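Local atomic coordinates of Pvc2 (Photorhabdus asymbiotica subsp. asymbiotica, PDB entry 6J0B), a protein that probably forms, as a sheath subunit, part of the extended sheath-tube complex of an extracellular contractile injection system resembling a phage tail. Residues Leu136-Gln146 against Glu211-Ile222; Asp245-Phe256 against Leu335-Phe343. One frame throughout, in Å; residues are numbered along the deposited sequence.

Contact 1: Leu136-Gln146 against Glu211-Ile222; sequences LTINGAEEAKQ and ELQGEYNTGRAI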
loop_
_atom_site.group_PDB
_atom_site.type_symbol
_atom_site.label_atom_id
_atom_site.label_comp_id
_atom_site.label_asym_id
_atom_site.label_seq_id
_atom_site.Cartn_x
_atom_site.Cartn_y
_atom_site.Cartn_z
ATOM N N LEU A 136 34.214 -31.909 -58.862
ATOM C CA LEU A 136 33.638 -33.035 -59.578
ATOM C C LEU A 136 32.346 -32.628 -60.281
ATOM O O LEU A 136 31.966 -31.455 -60.322
ATOM C CB LEU A 136 33.415 -34.225 -58.639
ATOM C CG LEU A 136 32.898 -34.072 -57.207
ATOM C CD1 LEU A 136 31.457 -33.622 -57.103
ATOM C CD2 LEU A 136 33.084 -35.372 -56.448
ATOM N N THR A 137 31.653 -33.621 -60.829
ATOM C CA THR A 137 30.510 -33.400 -61.695
ATOM C C THR A 137 29.320 -34.222 -61.228
ATOM O O THR A 137 29.456 -35.201 -60.488
ATOM C CB THR A 137 30.822 -33.776 -63.151
ATOM O OG1 THR A 137 31.299 -35.127 -63.202
ATOM C CG2 THR A 137 31.871 -32.849 -63.746
ATOM N N ILE A 138 28.141 -33.800 -61.688
ATOM C CA ILE A 138 26.951 -34.637 -61.645
ATOM C C ILE A 138 26.995 -35.671 -62.767
ATOM O O ILE A 138 26.276 -36.676 -62.724
ATOM C CB ILE A 138 25.705 -33.726 -61.722
ATOM C CG1 ILE A 138 24.436 -34.448 -61.275
ATOM C CG2 ILE A 138 25.525 -33.160 -63.122
ATOM C CD1 ILE A 138 23.196 -33.586 -61.320
ATOM N N ASN A 139 27.871 -35.467 -63.750
ATOM C CA ASN A 139 27.952 -36.253 -64.972
ATOM C C ASN A 139 28.816 -37.499 -64.799
ATOM O O ASN A 139 28.375 -38.608 -65.108
ATOM C CB ASN A 139 28.494 -35.363 -66.097
ATOM C CG ASN A 139 28.401 -36.008 -67.465
ATOM O OD1 ASN A 139 27.729 -37.022 -67.650
ATOM N ND2 ASN A 139 29.072 -35.407 -68.439
ATOM N N GLY A 140 30.045 -37.334 -64.316
ATOM C CA GLY A 140 30.910 -38.469 -64.054
ATOM C C GLY A 140 30.870 -38.886 -62.600
ATOM O O GLY A 140 31.904 -39.203 -62.004
ATOM N N ALA A 141 29.667 -38.905 -62.024
ATOM C CA ALA A 141 29.523 -38.961 -60.576
ATOM C C ALA A 141 29.676 -40.364 -60.004
ATOM O O ALA A 141 30.172 -40.512 -58.883
ATOM C CB ALA A 141 28.168 -38.382 -60.168
ATOM N N GLU A 142 29.258 -41.401 -60.729
ATOM C CA GLU A 142 29.360 -42.745 -60.175
ATOM C C GLU A 142 30.764 -43.325 -60.284
ATOM O O GLU A 142 31.017 -44.396 -59.725
ATOM C CB GLU A 142 28.347 -43.683 -60.842
ATOM C CG GLU A 142 28.710 -44.145 -62.240
ATOM C CD GLU A 142 27.608 -43.868 -63.246
ATOM O OE1 GLU A 142 27.166 -42.704 -63.334
ATOM O OE2 GLU A 142 27.178 -44.812 -63.944
ATOM N N GLU A 143 31.677 -42.644 -60.979
ATOM C CA GLU A 143 33.077 -43.053 -60.987
ATOM C C GLU A 143 33.824 -42.537 -59.766
ATOM O O GLU A 143 34.800 -43.159 -59.333
ATOM C CB GLU A 143 33.766 -42.553 -62.255
ATOM C CG GLU A 143 32.963 -42.748 -63.525
ATOM C CD GLU A 143 33.307 -41.718 -64.583
ATOM O OE1 GLU A 143 32.777 -41.816 -65.709
ATOM O OE2 GLU A 143 34.106 -40.806 -64.284
ATOM N N ALA A 144 33.395 -41.402 -59.208
ATOM C CA ALA A 144 34.034 -40.870 -58.011
ATOM C C ALA A 144 33.662 -41.664 -56.769
ATOM O O ALA A 144 34.468 -41.763 -55.839
ATOM C CB ALA A 144 33.664 -39.399 -57.822
ATOM N N LYS A 145 32.456 -42.234 -56.735
ATOM C CA LYS A 145 32.092 -43.129 -55.646
ATOM C C LYS A 145 32.791 -44.474 -55.764
ATOM O O LYS A 145 32.887 -45.200 -54.770
ATOM C CB LYS A 145 30.573 -43.317 -55.603
ATOM C CG LYS A 145 29.806 -42.029 -55.341
ATOM C CD LYS A 145 28.396 -42.287 -54.834
ATOM C CE LYS A 145 27.370 -42.230 -55.945
ATOM N NZ LYS A 145 26.000 -42.040 -55.392
ATOM N N GLN A 146 33.298 -44.812 -56.952
ATOM C CA GLN A 146 34.012 -46.069 -57.145
ATOM C C GLN A 146 35.387 -46.055 -56.491
ATOM O O GLN A 146 35.938 -47.121 -56.196
ATOM C CB GLN A 146 34.151 -46.361 -58.636
ATOM C CG GLN A 146 33.272 -47.484 -59.135
ATOM C CD GLN A 146 33.822 -48.845 -58.772
ATOM O OE1 GLN A 146 33.522 -49.385 -57.707
ATOM N NE2 GLN A 146 34.634 -49.408 -59.658
ATOM N N GLU A 211 21.248 -30.521 -56.923
ATOM C CA GLU A 211 21.101 -31.640 -57.844
ATOM C C GLU A 211 22.353 -32.503 -57.884
ATOM O O GLU A 211 22.263 -33.708 -58.139
ATOM C CB GLU A 211 20.764 -31.126 -59.243
ATOM C CG GLU A 211 19.475 -30.318 -59.316
ATOM C CD GLU A 211 18.233 -31.162 -59.088
ATOM O OE1 GLU A 211 18.249 -32.362 -59.437
ATOM O OE2 GLU A 211 17.237 -30.625 -58.558
ATOM N N LEU A 212 23.522 -31.911 -57.626
ATOM C CA LEU A 212 24.750 -32.696 -57.569
ATOM C C LEU A 212 24.801 -33.547 -56.309
ATOM O O LEU A 212 25.269 -34.689 -56.346
ATOM C CB LEU A 212 25.968 -31.776 -57.643
ATOM C CG LEU A 212 27.355 -32.422 -57.692
ATOM C CD1 LEU A 212 28.196 -31.775 -58.772
ATOM C CD2 LEU A 212 28.061 -32.310 -56.355
ATOM N N GLN A 213 24.327 -33.005 -55.184
ATOM C CA GLN A 213 24.321 -33.747 -53.929
ATOM C C GLN A 213 23.354 -34.923 -53.960
ATOM O O GLN A 213 23.546 -35.888 -53.214
ATOM C CB GLN A 213 23.970 -32.812 -52.771
ATOM C CG GLN A 213 24.364 -33.339 -51.401
ATOM C CD GLN A 213 23.843 -32.490 -50.268
ATOM O OE1 GLN A 213 24.020 -32.826 -49.099
ATOM N NE2 GLN A 213 23.198 -31.382 -50.603
ATOM N N GLY A 214 22.335 -34.876 -54.817
ATOM C CA GLY A 214 21.443 -36.010 -54.953
ATOM C C GLY A 214 22.089 -37.208 -55.618
ATOM O O GLY A 214 21.693 -38.347 -55.361
ATOM N N GLU A 215 23.080 -36.970 -56.480
ATOM C CA GLU A 215 23.818 -38.067 -57.099
ATOM C C GLU A 215 24.653 -38.816 -56.074
ATOM O O GLU A 215 24.634 -40.050 -56.015
ATOM C CB GLU A 215 24.728 -37.532 -58.204
ATOM C CG GLU A 215 24.170 -37.651 -59.595
ATOM C CD GLU A 215 24.193 -39.064 -60.130
ATOM O OE1 GLU A 215 25.187 -39.784 -59.905
ATOM O OE2 GLU A 215 23.206 -39.454 -60.785
ATOM N N TYR A 216 25.393 -38.078 -55.254
ATOM C CA TYR A 216 26.408 -38.682 -54.407
ATOM C C TYR A 216 25.850 -39.234 -53.110
ATOM O O TYR A 216 26.515 -40.046 -52.472
ATOM C CB TYR A 216 27.500 -37.662 -54.105
ATOM C CG TYR A 216 28.363 -37.372 -55.302
ATOM C CD1 TYR A 216 29.495 -38.130 -55.558
ATOM C CD2 TYR A 216 28.036 -36.356 -56.187
ATOM C CE1 TYR A 216 30.285 -37.878 -56.656
ATOM C CE2 TYR A 216 28.817 -36.099 -57.289
ATOM C CZ TYR A 216 29.943 -36.860 -57.515
ATOM O OH TYR A 216 30.731 -36.602 -58.610
ATOM N N ASN A 217 24.645 -38.835 -52.720
ATOM C CA ASN A 217 24.099 -39.253 -51.439
ATOM C C ASN A 217 23.582 -40.685 -51.446
ATOM O O ASN A 217 23.359 -41.250 -50.372
ATOM C CB ASN A 217 22.969 -38.307 -51.036
ATOM C CG ASN A 217 22.775 -38.230 -49.544
ATOM O OD1 ASN A 217 23.734 -38.245 -48.778
ATOM N ND2 ASN A 217 21.524 -38.138 -49.122
ATOM N N THR A 218 23.392 -41.292 -52.618
ATOM C CA THR A 218 22.634 -42.537 -52.679
ATOM C C THR A 218 23.489 -43.766 -52.373
ATOM O O THR A 218 23.271 -44.445 -51.366
ATOM C CB THR A 218 21.971 -42.677 -54.052
ATOM O OG1 THR A 218 22.978 -42.754 -55.069
ATOM C CG2 THR A 218 21.068 -41.482 -54.327
ATOM N N GLY A 219 24.467 -44.072 -53.225
ATOM C CA GLY A 219 25.080 -45.390 -53.165
ATOM C C GLY A 219 26.251 -45.587 -52.223
ATOM O O GLY A 219 26.169 -46.384 -51.286
ATOM N N ARG A 220 27.345 -44.870 -52.451
ATOM C CA ARG A 220 28.500 -44.866 -51.556
ATOM C C ARG A 220 28.628 -43.417 -51.126
ATOM O O ARG A 220 29.370 -42.641 -51.733
ATOM C CB ARG A 220 29.761 -45.382 -52.223
ATOM C CG ARG A 220 29.775 -46.880 -52.422
ATOM C CD ARG A 220 31.077 -47.334 -53.036
ATOM N NE ARG A 220 31.055 -48.752 -53.367
ATOM C CZ ARG A 220 32.032 -49.382 -54.008
ATOM N NH1 ARG A 220 33.113 -48.717 -54.389
ATOM N NH2 ARG A 220 31.929 -50.677 -54.268
ATOM N N ALA A 221 27.913 -43.075 -50.063
ATOM C CA ALA A 221 27.482 -41.704 -49.859
ATOM C C ALA A 221 28.625 -40.790 -49.456
ATOM O O ALA A 221 29.426 -41.106 -48.573
ATOM C CB ALA A 221 26.385 -41.656 -48.811
ATOM N N ILE A 222 28.693 -39.652 -50.130
ATOM C CA ILE A 222 29.654 -38.605 -49.842
ATOM C C ILE A 222 28.877 -37.453 -49.229
ATOM O O ILE A 222 28.100 -36.782 -49.919
ATOM C CB ILE A 222 30.407 -38.163 -51.100
ATOM C CG1 ILE A 222 31.160 -39.344 -51.707
ATOM C CG2 ILE A 222 31.358 -37.060 -50.765
ATOM C CD1 ILE A 222 31.963 -38.990 -52.933
#

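Contact 2: Asp245-Phe256 against Leu335-Phe343; sequences DNWRYVPVRRLF and LAAVRPAEF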
loop_
_atom_site.group_PDB
_atom_site.type_symbol
_atom_site.label_atom_id
_atom_site.label_comp_id
_atom_site.label_asym_id
_atom_site.label_seq_id
_atom_site.Cartn_x
_atom_site.Cartn_y
_atom_site.Cartn_z
ATOM N N ASP A 245 20.574 -50.800 -45.010
ATOM C CA ASP A 245 19.679 -50.069 -44.121
ATOM C C ASP A 245 20.058 -50.205 -42.653
ATOM O O ASP A 245 19.517 -49.477 -41.818
ATOM C CB ASP A 245 18.240 -50.538 -44.335
ATOM C CG ASP A 245 18.139 -52.040 -44.536
ATOM O OD1 ASP A 245 19.188 -52.718 -44.516
ATOM O OD2 ASP A 245 17.011 -52.542 -44.718
ATOM N N ASN A 246 20.977 -51.111 -42.324
ATOM C CA ASN A 246 21.415 -51.272 -40.945
ATOM C C ASN A 246 22.365 -50.163 -40.519
ATOM O O ASN A 246 22.176 -49.549 -39.465
ATOM C CB ASN A 246 22.096 -52.624 -40.772
ATOM C CG ASN A 246 21.580 -53.370 -39.588
ATOM O OD1 ASN A 246 20.402 -53.275 -39.268
ATOM N ND2 ASN A 246 22.449 -54.119 -38.922
ATOM N N TRP A 247 23.388 -49.896 -41.328
ATOM C CA TRP A 247 24.446 -48.968 -40.957
ATOM C C TRP A 247 24.518 -47.805 -41.930
ATOM O O TRP A 247 25.603 -47.452 -42.399
ATOM C CB TRP A 247 25.793 -49.686 -40.907
ATOM C CG TRP A 247 25.815 -50.852 -39.984
ATOM C CD1 TRP A 247 25.951 -52.162 -40.325
ATOM C CD2 TRP A 247 25.690 -50.818 -38.560
ATOM N NE1 TRP A 247 25.923 -52.946 -39.202
ATOM C CE2 TRP A 247 25.763 -52.143 -38.105
ATOM C CE3 TRP A 247 25.526 -49.793 -37.627
ATOM C CZ2 TRP A 247 25.675 -52.470 -36.760
ATOM C CZ3 TRP A 247 25.440 -50.119 -36.298
ATOM C CH2 TRP A 247 25.516 -51.444 -35.874
ATOM N N ARG A 248 23.370 -47.210 -42.245
ATOM C CA ARG A 248 23.342 -46.164 -43.255
ATOM C C ARG A 248 23.890 -44.846 -42.727
ATOM O O ARG A 248 24.553 -44.116 -43.465
ATOM C CB ARG A 248 21.918 -45.975 -43.767
ATOM C CG ARG A 248 21.830 -45.135 -45.014
ATOM C CD ARG A 248 20.402 -44.751 -45.316
ATOM N NE ARG A 248 19.506 -45.898 -45.330
ATOM C CZ ARG A 248 19.329 -46.698 -46.374
ATOM N NH1 ARG A 248 18.484 -47.715 -46.293
ATOM N NH2 ARG A 248 19.998 -46.487 -47.498
ATOM N N TYR A 249 23.648 -44.532 -41.460
ATOM C CA TYR A 249 23.938 -43.218 -40.908
ATOM C C TYR A 249 25.113 -43.272 -39.940
ATOM O O TYR A 249 25.264 -44.241 -39.193
ATOM C CB TYR A 249 22.710 -42.654 -40.197
ATOM C CG TYR A 249 21.510 -42.500 -41.092
ATOM C CD1 TYR A 249 21.411 -41.434 -41.971
ATOM C CD2 TYR A 249 20.474 -43.421 -41.057
ATOM C CE1 TYR A 249 20.321 -41.289 -42.790
ATOM C CE2 TYR A 249 19.375 -43.284 -41.874
ATOM C CZ TYR A 249 19.305 -42.216 -42.739
ATOM O OH TYR A 249 18.210 -42.072 -43.557
ATOM N N VAL A 250 25.945 -42.231 -39.952
ATOM C CA VAL A 250 27.031 -42.117 -38.975
ATOM C C VAL A 250 26.590 -41.905 -37.520
ATOM O O VAL A 250 27.404 -42.226 -36.648
ATOM C CB VAL A 250 28.078 -41.044 -39.368
ATOM C CG1 VAL A 250 28.531 -41.186 -40.800
ATOM C CG2 VAL A 250 27.632 -39.636 -39.111
ATOM N N PRO A 251 25.401 -41.379 -37.149
ATOM C CA PRO A 251 25.065 -41.441 -35.717
ATOM C C PRO A 251 24.750 -42.838 -35.220
ATOM O O PRO A 251 24.950 -43.107 -34.033
ATOM C CB PRO A 251 23.847 -40.519 -35.595
ATOM C CG PRO A 251 23.260 -40.520 -36.898
ATOM C CD PRO A 251 24.424 -40.479 -37.804
ATOM N N VAL A 252 24.267 -43.734 -36.078
ATOM C CA VAL A 252 23.966 -45.091 -35.631
ATOM C C VAL A 252 25.241 -45.915 -35.527
ATOM O O VAL A 252 25.401 -46.718 -34.602
ATOM C CB VAL A 252 22.939 -45.736 -36.576
ATOM C CG1 VAL A 252 22.514 -47.099 -36.068
ATOM C CG2 VAL A 252 21.733 -44.836 -36.724
ATOM N N ARG A 253 26.175 -45.715 -36.457
ATOM C CA ARG A 253 27.433 -46.452 -36.418
ATOM C C ARG A 253 28.321 -45.972 -35.278
ATOM O O ARG A 253 28.977 -46.781 -34.616
ATOM C CB ARG A 253 28.153 -46.322 -37.759
ATOM C CG ARG A 253 29.498 -47.020 -37.849
ATOM C CD ARG A 253 29.366 -48.531 -37.854
ATOM N NE ARG A 253 29.549 -49.103 -36.526
ATOM C CZ ARG A 253 29.526 -50.403 -36.264
ATOM N NH1 ARG A 253 29.333 -51.274 -37.243
ATOM N NH2 ARG A 253 29.699 -50.835 -35.025
ATOM N N ARG A 254 28.345 -44.664 -35.022
ATOM C CA ARG A 254 29.152 -44.138 -33.929
ATOM C C ARG A 254 28.523 -44.365 -32.565
ATOM O O ARG A 254 29.242 -44.330 -31.564
ATOM C CB ARG A 254 29.410 -42.646 -34.119
ATOM C CG ARG A 254 30.482 -42.344 -35.136
ATOM C CD ARG A 254 30.645 -40.853 -35.340
ATOM N NE ARG A 254 30.568 -40.099 -34.094
ATOM C CZ ARG A 254 31.579 -39.945 -33.248
ATOM N NH1 ARG A 254 31.419 -39.238 -32.145
ATOM N NH2 ARG A 254 32.750 -40.507 -33.496
ATOM N N LEU A 255 27.210 -44.578 -32.495
ATOM C CA LEU A 255 26.605 -44.963 -31.225
ATOM C C LEU A 255 27.010 -46.377 -30.848
ATOM O O LEU A 255 27.395 -46.635 -29.705
ATOM C CB LEU A 255 25.084 -44.854 -31.294
ATOM C CG LEU A 255 24.350 -45.330 -30.042
ATOM C CD1 LEU A 255 24.596 -44.381 -28.891
ATOM C CD2 LEU A 255 22.872 -45.475 -30.303
ATOM N N PHE A 256 26.949 -47.302 -31.808
ATOM C CA PHE A 256 27.325 -48.684 -31.541
ATOM C C PHE A 256 28.811 -48.828 -31.259
ATOM O O PHE A 256 29.200 -49.704 -30.485
ATOM C CB PHE A 256 26.925 -49.572 -32.713
ATOM C CG PHE A 256 25.560 -50.158 -32.576
ATOM C CD1 PHE A 256 25.399 -51.486 -32.229
ATOM C CD2 PHE A 256 24.436 -49.376 -32.774
ATOM C CE1 PHE A 256 24.142 -52.028 -32.096
ATOM C CE2 PHE A 256 23.176 -49.911 -32.641
ATOM C CZ PHE A 256 23.030 -51.238 -32.302
ATOM N N LEU A 335 20.303 -53.249 -29.233
ATOM C CA LEU A 335 20.026 -51.829 -29.056
ATOM C C LEU A 335 19.052 -51.367 -30.126
ATOM O O LEU A 335 18.867 -52.027 -31.144
ATOM C CB LEU A 335 21.291 -50.978 -29.142
ATOM C CG LEU A 335 22.520 -51.346 -28.326
ATOM C CD1 LEU A 335 23.631 -50.390 -28.673
ATOM C CD2 LEU A 335 22.208 -51.278 -26.861
ATOM N N ALA A 336 18.407 -50.232 -29.881
ATOM C CA ALA A 336 17.487 -49.635 -30.845
ATOM C C ALA A 336 17.834 -48.156 -30.959
ATOM O O ALA A 336 17.375 -47.343 -30.154
ATOM C CB ALA A 336 16.037 -49.839 -30.430
ATOM N N ALA A 337 18.638 -47.810 -31.957
ATOM C CA ALA A 337 19.070 -46.436 -32.133
ATOM C C ALA A 337 17.973 -45.606 -32.794
ATOM O O ALA A 337 16.999 -46.127 -33.340
ATOM C CB ALA A 337 20.348 -46.384 -32.963
ATOM N N VAL A 338 18.144 -44.288 -32.738
ATOM C CA VAL A 338 17.219 -43.343 -33.348
ATOM C C VAL A 338 17.761 -42.958 -34.714
ATOM O O VAL A 338 18.964 -42.711 -34.864
ATOM C CB VAL A 338 17.028 -42.093 -32.472
ATOM C CG1 VAL A 338 15.656 -41.492 -32.710
ATOM C CG2 VAL A 338 17.240 -42.416 -31.005
ATOM N N ARG A 339 16.891 -42.896 -35.693
ATOM C CA ARG A 339 17.373 -42.474 -36.997
ATOM C C ARG A 339 17.079 -40.993 -37.210
ATOM O O ARG A 339 16.077 -40.477 -36.710
ATOM C CB ARG A 339 16.710 -43.291 -38.103
ATOM C CG ARG A 339 16.705 -44.787 -37.862
ATOM C CD ARG A 339 18.103 -45.324 -37.649
ATOM N NE ARG A 339 18.085 -46.705 -37.186
ATOM C CZ ARG A 339 18.366 -47.749 -37.953
ATOM N NH1 ARG A 339 18.325 -48.973 -37.450
ATOM N NH2 ARG A 339 18.696 -47.569 -39.222
ATOM N N PRO A 340 17.936 -40.269 -37.929
ATOM C CA PRO A 340 17.671 -38.846 -38.161
ATOM C C PRO A 340 16.712 -38.615 -39.319
ATOM O O PRO A 340 16.712 -39.333 -40.319
ATOM C CB PRO A 340 19.064 -38.290 -38.479
ATOM C CG PRO A 340 19.776 -39.421 -39.093
ATOM C CD PRO A 340 19.267 -40.665 -38.422
ATOM N N ALA A 341 15.875 -37.593 -39.165
ATOM C CA ALA A 341 15.005 -37.158 -40.249
ATOM C C ALA A 341 15.834 -36.437 -41.298
ATOM O O ALA A 341 16.426 -35.392 -41.019
ATOM C CB ALA A 341 13.911 -36.239 -39.721
ATOM N N GLU A 342 15.876 -36.983 -42.505
ATOM C CA GLU A 342 16.773 -36.473 -43.528
ATOM C C GLU A 342 16.078 -35.646 -44.594
ATOM O O GLU A 342 16.656 -34.675 -45.079
ATOM C CB GLU A 342 17.515 -37.630 -44.191
ATOM C CG GLU A 342 18.879 -37.254 -44.690
ATOM C CD GLU A 342 19.636 -38.439 -45.219
ATOM O OE1 GLU A 342 20.785 -38.264 -45.674
ATOM O OE2 GLU A 342 19.079 -39.556 -45.190
ATOM N N PHE A 343 14.857 -35.999 -44.974
ATOM C CA PHE A 343 14.090 -35.248 -45.955
ATOM C C PHE A 343 12.832 -34.703 -45.300
ATOM O O PHE A 343 12.184 -35.398 -44.515
ATOM C CB PHE A 343 13.707 -36.121 -47.149
ATOM C CG PHE A 343 14.730 -37.161 -47.492
ATOM C CD1 PHE A 343 15.902 -36.811 -48.130
ATOM C CD2 PHE A 343 14.512 -38.491 -47.186
ATOM C CE1 PHE A 343 16.846 -37.763 -48.451
ATOM C CE2 PHE A 343 15.452 -39.448 -47.506
ATOM C CZ PHE A 343 16.619 -39.082 -48.139
#

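Contact 1: Leu136-Gln146 against Glu211-Ile222
Tyr216 carries its ring beside its own backbone N, with CG anti to the carbonyl carbon (chi1 -72°), and Lys145 takes the same first step before its chain turns about its CG-CD bond (chi3 -97°). These torsions send a phenol and an ammonium group across the junction between a loop with a single short helical turn, held by long backbone bonds, and helix 210-216 with the turn that follows it on the way to strand 222-228 of the mixed sheet, in the subtilisin-like domain of this tail sheath protein. The Tyr216 OH donates to Thr137 O at 2.7 Å; it lies in the carbonyl plane, and the C=O...donor angle is 153°. Around that bond the ring is fitted with aliphatic groups: Leu136 meets it from the opposite direction, its CD1 and CD2 both touching CZ, while Ala144 CB sits at the ring edge, 3.9 Å from Tyr216 CE1. Ala141 CB packs against CZ. Thr137 also organises its own turn, an ST motif in which Gly140 N donates to Thr137 OG1 at 2.8 Å. Toward the start of the helix, Leu212 CD2 meets Leu136 CD1 at 3.7 Å, and Ile138 crosses Glu215 at about a right angle, CG1 against CG. Met224 of strand 222-228 touches both Leu212 and Tyr216, tying this packing to the sheet. At the other end Lys145 NZ is modelled implausibly close to Glu215 O, so that bond's length is doubtful. The Lys145 chain passes Arg220 with its CD 3.3 Å from Arg220 O.

Contact 2: Asp245-Phe256 against Leu335-Phe343
Tyr249 OH donates to Glu342 OE2 at 3.1 Å, meeting the oxygen on its anti side and 30° out of the carboxylate plane. The other oxygen, Glu342 OE1, forms a salt bridge with Arg239, so the carboxylate is shared between a phenol and a guanidinium. This joins the N-terminal end of helix 250-266, where Tyr249 is the N-cap residue, to the extended linker between strands 332-335 and 343-349 of the sheath C-terminal domain. Pro340 lies over one face of the Tyr249 ring in a CH-pi contact, its CD 4.0 Å from the ring centroid and 15° off the normal. Farther along the helix, Ala337 CB is received between Val252 CG1 (3.9 Å) and Leu255 CD2 (3.8 Å). A second CH-pi contact follows at Phe256: Leu335 CD1 stands 3.8 Å from the ring centroid, while Trp247 CH2 lies against the opposite face, toward its rim. Arg339 turns about its CB-CG bond (chi2 -56°), lays its CD against Val252 CG2, and gives a weak bond from NH2 to Asp245 O at 3.3 Å. In a neighbouring subunit, a strand pairs with Phe343 in a parallel beta ladder. The linker is otherwise held mainly by apolar contacts, whereas Glu342, bridged by Tyr249 at OE2 and Arg239 at OE1, is fixed in orientation and probably favoured in its ionised form.

Contact 1 lies within the subtilisin-like domain and contact 2 within the C-terminal domain, their centres about 21 Å apart. Both are partly buried, but contact 1 is the more peripheral, about 22 Å from the chain centre against about 14 Å for contact 2. They hold different elements: one sets a loop and short helix on a helix and turn, the other lays an extended linker along a helix. Contact 1 sets a phenol on a backbone carbonyl amid aliphatic groups; contact 2 combines CH-pi packing, a phenol-carboxylate bond and a weak arginine-carbonyl bond. They meet where Asn217 ND2 packs 3.5 Å from Glu342 OE1, and both touch the same neighbouring subunit, at its Ser6 and Pro8.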